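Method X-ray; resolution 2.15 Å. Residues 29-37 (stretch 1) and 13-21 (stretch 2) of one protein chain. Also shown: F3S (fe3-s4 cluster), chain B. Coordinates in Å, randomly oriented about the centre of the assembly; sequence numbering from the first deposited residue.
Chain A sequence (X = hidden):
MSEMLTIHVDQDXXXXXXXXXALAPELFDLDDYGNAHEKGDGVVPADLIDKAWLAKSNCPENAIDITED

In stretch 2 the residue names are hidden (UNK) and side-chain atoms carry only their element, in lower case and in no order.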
ATOM      1  N   ASP A  29      -5.375  -2.466  -3.837  1.00 21.04           N
ATOM      2  CA  ASP A  29      -5.885  -3.182  -5.025  1.00 21.11           C
ATOM      3  C   ASP A  29      -4.920  -2.968  -6.156  1.00 20.95           C
ATOM      4  O   ASP A  29      -4.270  -1.954  -6.264  1.00 20.09           O
ATOM      5  CB  ASP A  29      -7.245  -2.667  -5.472  1.00 20.52           C
ATOM      6  CG  ASP A  29      -8.368  -3.182  -4.602  1.00 25.47           C
ATOM      7  OD1 ASP A  29      -8.304  -4.337  -4.115  1.00 29.86           O
ATOM      8  OD2 ASP A  29      -9.340  -2.441  -4.385  1.00 31.21           O
ATOM      9  N   LEU A  30      -4.827  -3.970  -6.992  1.00 21.29           N
ATOM     10  CA  LEU A  30      -3.988  -3.926  -8.180  1.00 21.15           C
ATOM     11  C   LEU A  30      -4.828  -3.687  -9.427  1.00 20.47           C
ATOM     12  O   LEU A  30      -5.860  -4.349  -9.616  1.00 19.92           O
ATOM     13  CB  LEU A  30      -3.274  -5.265  -8.347  1.00 19.43           C
ATOM     14  CG  LEU A  30      -2.385  -5.712  -7.235  1.00 21.08           C
ATOM     15  CD1 LEU A  30      -1.848  -6.957  -7.764  1.00 22.49           C
ATOM     16  CD2 LEU A  30      -1.279  -4.689  -7.004  1.00 19.90           C
ATOM     17  N   ASP A  31      -4.351  -2.810 -10.306  1.00 19.59           N
ATOM     18  CA  ASP A  31      -5.021  -2.649 -11.611  1.00 20.76           C
ATOM     19  C   ASP A  31      -4.666  -3.789 -12.596  1.00 21.41           C
ATOM     20  O   ASP A  31      -4.010  -4.749 -12.232  1.00 23.21           O
ATOM     21  CB  ASP A  31      -4.807  -1.269 -12.209  1.00 19.40           C
ATOM     22  CG  ASP A  31      -3.389  -1.036 -12.640  1.00 20.07           C
ATOM     23  OD1 ASP A  31      -2.632  -1.959 -12.956  1.00 21.12           O
ATOM     24  OD2 ASP A  31      -3.013   0.098 -12.672  1.00 22.64           O
ATOM     25  N   ASP A  32      -5.146  -3.732 -13.830  1.00 22.19           N
ATOM     26  CA  ASP A  32      -4.926  -4.835 -14.755  1.00 20.43           C
ATOM     27  C   ASP A  32      -3.451  -4.914 -15.162  1.00 20.31           C
ATOM     28  O   ASP A  32      -2.986  -5.934 -15.623  1.00 20.11           O
ATOM     29  CB  ASP A  32      -5.790  -4.665 -15.996  1.00 20.98           C
ATOM     30  CG  ASP A  32      -7.249  -5.053 -15.800  1.00 23.52           C
ATOM     31  OD1 ASP A  32      -7.933  -4.932 -16.837  1.00 27.57           O
ATOM     32  OD2 ASP A  32      -7.732  -5.460 -14.695  1.00 19.69           O
ATOM     33  N   TYR A  33      -2.710  -3.832 -14.977  1.00 20.30           N
ATOM     34  CA  TYR A  33      -1.280  -3.798 -15.352  1.00 20.20           C
ATOM     35  C   TYR A  33      -0.351  -4.097 -14.186  1.00 20.02           C
ATOM     36  O   TYR A  33       0.844  -3.914 -14.305  1.00 19.83           O
ATOM     37  CB  TYR A  33      -0.945  -2.473 -16.028  1.00 18.56           C
ATOM     38  CG  TYR A  33      -1.943  -2.261 -17.106  1.00 20.74           C
ATOM     39  CD1 TYR A  33      -1.701  -2.711 -18.413  1.00 21.89           C
ATOM     40  CD2 TYR A  33      -3.210  -1.774 -16.800  1.00 23.22           C
ATOM     41  CE1 TYR A  33      -2.649  -2.590 -19.394  1.00 23.19           C
ATOM     42  CE2 TYR A  33      -4.196  -1.647 -17.777  1.00 27.64           C
ATOM     43  CZ  TYR A  33      -3.902  -2.047 -19.079  1.00 24.65           C
ATOM     44  OH  TYR A  33      -4.859  -1.898 -20.024  1.00 22.19           O
ATOM     45  N   GLY A  34      -0.926  -4.544 -13.073  1.00 19.40           N
ATOM     46  CA  GLY A  34      -0.169  -4.893 -11.895  1.00 20.00           C
ATOM     47  C   GLY A  34       0.230  -3.809 -10.918  1.00 19.79           C
ATOM     48  O   GLY A  34       0.929  -4.091  -9.950  1.00 20.34           O
ATOM     49  N   ASN A  35      -0.213  -2.585 -11.148  1.00 20.20           N
ATOM     50  CA  ASN A  35       0.132  -1.476 -10.264  1.00 20.43           C
ATOM     51  C   ASN A  35      -0.818  -1.367  -9.111  1.00 20.26           C
ATOM     52  O   ASN A  35      -2.031  -1.643  -9.245  1.00 18.80           O
ATOM     53  CB  ASN A  35       0.129  -0.177 -11.037  1.00 21.41           C
ATOM     54  CG  ASN A  35       1.182  -0.148 -12.108  1.00 23.53           C
ATOM     55  OD1 ASN A  35       2.368  -0.055 -11.826  1.00 29.44           O
ATOM     56  ND2 ASN A  35       0.755  -0.220 -13.338  1.00 26.88           N
ATOM     57  N   ALA A  36      -0.262  -0.994  -7.971  1.00 20.03           N
ATOM     58  CA  ALA A  36      -1.051  -0.917  -6.767  1.00 20.73           C
ATOM     59  C   ALA A  36      -1.609   0.499  -6.525  1.00 21.27           C
ATOM     60  O   ALA A  36      -1.040   1.512  -6.962  1.00 21.48           O
ATOM     61  CB  ALA A  36      -0.268  -1.401  -5.588  1.00 20.05           C
ATOM     62  N   HIS A  37      -2.741   0.553  -5.834  1.00 21.46           N
ATOM     63  CA  HIS A  37      -3.291   1.809  -5.376  1.00 23.23           C
ATOM     64  C   HIS A  37      -4.064   1.582  -4.067  1.00 23.39           C
ATOM     65  O   HIS A  37      -4.591   0.479  -3.848  1.00 23.84           O
ATOM     66  CB  HIS A  37      -4.147   2.490  -6.471  1.00 22.68           C
ATOM     67  CG  HIS A  37      -5.212   1.617  -7.025  1.00 27.20           C
ATOM     68  ND1 HIS A  37      -5.092   0.981  -8.245  1.00 29.93           N
ATOM     69  CD2 HIS A  37      -6.431   1.258  -6.525  1.00 32.14           C
ATOM     70  CE1 HIS A  37      -6.195   0.265  -8.471  1.00 35.03           C
ATOM     71  NE2 HIS A  37      -7.026   0.422  -7.448  1.00 32.07           N
ATOM     72  N   UNK A  13       6.596   5.560  -8.923  1.00 30.87           N
ATOM     73  CA  UNK A  13       7.483   4.612  -8.282  1.00 29.36           C
ATOM     74  C   UNK A  13       7.063   3.140  -8.388  1.00 28.23           C
ATOM     75  O   UNK A  13       7.908   2.295  -8.580  1.00 29.34           O
ATOM     76  n   UNK A  13       9.149   9.041  -4.626  1.00 41.92           N
ATOM     77  c   UNK A  13       9.306   7.580  -4.832  1.00 41.12           C
ATOM     78  c   UNK A  13       8.346   6.383  -6.740  1.00 31.99           C
ATOM     79  c   UNK A  13       7.709   5.021  -6.838  1.00 29.24           C
ATOM     80  c   UNK A  13       8.077   6.950  -5.404  1.00 35.43           C
ATOM     81  N   UNK A  14       5.776   2.821  -8.286  1.00 26.46           N
ATOM     82  CA  UNK A  14       5.293   1.419  -8.394  1.00 24.53           C
ATOM     83  C   UNK A  14       5.795   0.677  -9.632  1.00 23.73           C
ATOM     84  O   UNK A  14       5.579   1.119 -10.723  1.00 24.51           O
ATOM     85  c   UNK A  14       3.761   1.380  -8.395  1.00 23.44           C
ATOM     86  s   UNK A  14       3.175  -0.281  -8.145  1.00 24.64           S
ATOM     87  N   UNK A  15       6.463  -0.452  -9.463  1.00 23.81           N
ATOM     88  CA  UNK A  15       6.833  -1.339 -10.593  1.00 22.49           C
ATOM     89  C   UNK A  15       6.065  -2.693 -10.519  1.00 20.89           C
ATOM     90  O   UNK A  15       6.491  -3.701 -11.083  1.00 19.55           O
ATOM     91  c   UNK A  15       8.893   0.478 -11.906  1.00 34.09           C
ATOM     92  n   UNK A  15       8.491  -0.105 -13.031  1.00 33.82           N
ATOM     93  c   UNK A  15       9.304  -0.419 -10.783  1.00 25.39           C
ATOM     94  o   UNK A  15       8.903   1.702 -11.759  1.00 38.91           O
ATOM     95  c   UNK A  15       8.344  -1.614 -10.589  1.00 23.56           C
ATOM     96  N   UNK A  16       4.948  -2.704  -9.806  1.00 20.11           N
ATOM     97  CA  UNK A  16       4.138  -3.917  -9.612  1.00 20.32           C
ATOM     98  C   UNK A  16       4.733  -5.192  -9.042  1.00 20.52           C
ATOM     99  O   UNK A  16       4.413  -6.305  -9.515  1.00 20.44           O
ATOM    100  N   UNK A  17       5.606  -5.068  -8.036  1.00 21.02           N
ATOM    101  CA  UNK A  17       6.059  -6.228  -7.244  1.00 20.31           C
ATOM    102  C   UNK A  17       4.931  -7.005  -6.595  1.00 20.95           C
ATOM    103  O   UNK A  17       5.022  -8.220  -6.479  1.00 21.88           O
ATOM    104  c   UNK A  17       7.070  -5.785  -6.209  1.00 20.97           C
ATOM    105  c   UNK A  17       9.457  -6.036  -7.191  1.00 21.47           C
ATOM    106  c   UNK A  17       8.359  -5.340  -6.823  1.00 21.59           C
ATOM    107  c   UNK A  17       9.796  -3.933  -7.723  1.00 24.08           C
ATOM    108  n   UNK A  17      10.332  -5.138  -7.758  1.00 24.26           N
ATOM    109  n   UNK A  17       8.588  -4.036  -7.198  1.00 24.12           N
ATOM    110  N   UNK A  18       3.873  -6.295  -6.212  1.00 21.27           N
ATOM    111  CA  UNK A  18       2.704  -6.824  -5.548  1.00 22.08           C
ATOM    112  C   UNK A  18       2.937  -7.339  -4.107  1.00 22.16           C
ATOM    113  O   UNK A  18       2.101  -8.092  -3.583  1.00 21.31           O
ATOM    114  c   UNK A  18       1.948  -7.895  -6.441  1.00 22.54           C
ATOM    115  N   UNK A  19       4.035  -6.912  -3.466  1.00 22.21           N
ATOM    116  CA  UNK A  19       4.310  -7.330  -2.095  1.00 23.07           C
ATOM    117  C   UNK A  19       3.276  -6.720  -1.162  1.00 23.66           C
ATOM    118  O   UNK A  19       2.806  -7.387  -0.225  1.00 23.58           O
ATOM    119  c   UNK A  19       6.891  -7.484  -2.536  1.00 23.89           C
ATOM    120  n   UNK A  19       8.695 -10.238  -2.567  1.00 31.15           N
ATOM    121  c   UNK A  19       5.728  -6.917  -1.655  1.00 24.29           C
ATOM    122  n   UNK A  19       8.793 -10.815  -0.343  1.00 32.43           N
ATOM    123  c   UNK A  19       8.293  -7.455  -1.851  1.00 26.99           C
ATOM    124  c   UNK A  19       8.667  -9.875  -1.285  1.00 32.16           C
ATOM    125  n   UNK A  19       8.487  -8.591  -0.930  1.00 32.31           N
ATOM    126  N   UNK A  20       2.951  -5.447  -1.426  1.00 22.93           N
ATOM    127  CA  UNK A  20       1.934  -4.698  -0.700  1.00 22.86           C
ATOM    128  C   UNK A  20       0.601  -5.457  -0.678  1.00 23.93           C
ATOM    129  O   UNK A  20      -0.079  -5.548   0.365  1.00 23.05           O
ATOM    130  s   UNK A  20       1.310  -3.342  -3.143  1.00 20.21           S
ATOM    131  c   UNK A  20       1.721  -3.315  -1.349  1.00 22.65           C
ATOM    132  N   UNK A  21       0.230  -5.976  -1.845  1.00 24.62           N
ATOM    133  CA  UNK A  21      -0.979  -6.730  -1.986  1.00 25.31           C
ATOM    134  C   UNK A  21      -0.904  -8.116  -1.347  1.00 26.47           C
ATOM    135  O   UNK A  21      -1.896  -8.570  -0.766  1.00 26.90           O
ATOM    136  n   UNK A  21      -6.012  -6.768  -2.779  1.00 23.10           N
ATOM    137  c   UNK A  21      -3.927  -6.855  -3.608  1.00 22.38           C
ATOM    138  c   UNK A  21      -5.059  -7.767  -3.267  1.00 21.56           C
ATOM    139  c   UNK A  21      -1.405  -6.771  -3.462  1.00 25.40           C
ATOM    140  c   UNK A  21      -2.669  -7.638  -3.754  1.00 25.44           C
TER
HETATM  141 FE1  F3S B 101       4.001  -1.469  -6.341  1.00 23.42          FE
HETATM  142 FE3  F3S B 101       3.162  -2.680  -4.239  1.00 21.93          FE
HETATM  143 FE4  F3S B 101       5.498  -1.654  -4.257  1.00 25.64          FE
HETATM  144  S1  F3S B 101       2.816  -3.340  -6.324  1.00 22.70           S
HETATM  145  S2  F3S B 101       6.184  -1.862  -6.415  1.00 29.50           S
HETATM  146  S3  F3S B 101       3.620  -0.590  -4.373  1.00 24.69           S
HETATM  147  S4  F3S B 101       5.023  -3.665  -3.481  1.00 26.67           S

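Position 13 carries four carbons in a row ending in a nitrogen, the chain of a lysine; it lies out of reach of stretch 1, and Lys13 is exposed. At position 14 one carbon is followed by one sulfur; that sulfur lies 3.5 Å from the backbone N of Ala36, and the pair of atoms can only be a cysteine, Cys14. Its SG binds FE1 of the cluster at 2.3 Å and also accepts a hydrogen bond from Ala36 N, almost linear at 173°, so the ligand is tied to the start of a strand. Position 15 has three carbons, the third bearing one oxygen and one nitrogen: a glutamine or its isosteric acid by shape, and by its elements Gln15. Its CB points away from stretch 1.

Position 16 has no side-chain atoms, and its CA lies 3.2 Å from Gly34 O; it is Gly16. Its phi of 55° favours glycine, and the packing agrees: an ideal CB would clash with Gly34 O at 2.8 Å. Its N donates a second hydrogen bond to Cys14 SG, at 3.4 Å. Position 17 shows one carbon leading to a five-membered ring of three carbons and two nitrogens, hence His17; its CB points away from stretch 1, and S2 of the cluster lies at the edge of the ring.

Position 18 has a single side-chain carbon, a CB that meets Leu30 CD1 at 4.1 Å in an apolar contact; this is Ala18, the N-cap residue of the helix that follows. Its N approaches cluster S1 at 3.1 Å. Position 19 has three carbons, a nitrogen, then a carbon carrying two more nitrogens; this guanidinium belongs to Arg19, which does not reach stretch 1. One carbon and one sulfur recur at position 20, the sulfur 3.5 Å from Ala36 CB, giving Cys20, whose SG binds FE3 at 2.2 Å. Position 21 again has four carbons ending in nitrogen. Its second carbon lies 4.0 Å from Leu30 CG, and its terminal nitrogen forms a salt bridge with Asp29 OD1 at 3.6 Å; it is Lys21.

The contact thus joins a cluster-binding loop to a hairpin whose type I turn runs from Asp31 to Gly34. Ala36 is central: its N holds Cys14 SG, and its CB packs near Cys20 SG and lies 3.7 Å from cluster S1. Toward the turn, the absence of a side chain at Gly16 permits close approach to Gly34. At the helical end, Leu30 packs against Ala18 and Lys21, and the salt bridge to Asp29 adds a charged link beside this apolar patch.

Stretch 2 (13-21) KCQGHARCK
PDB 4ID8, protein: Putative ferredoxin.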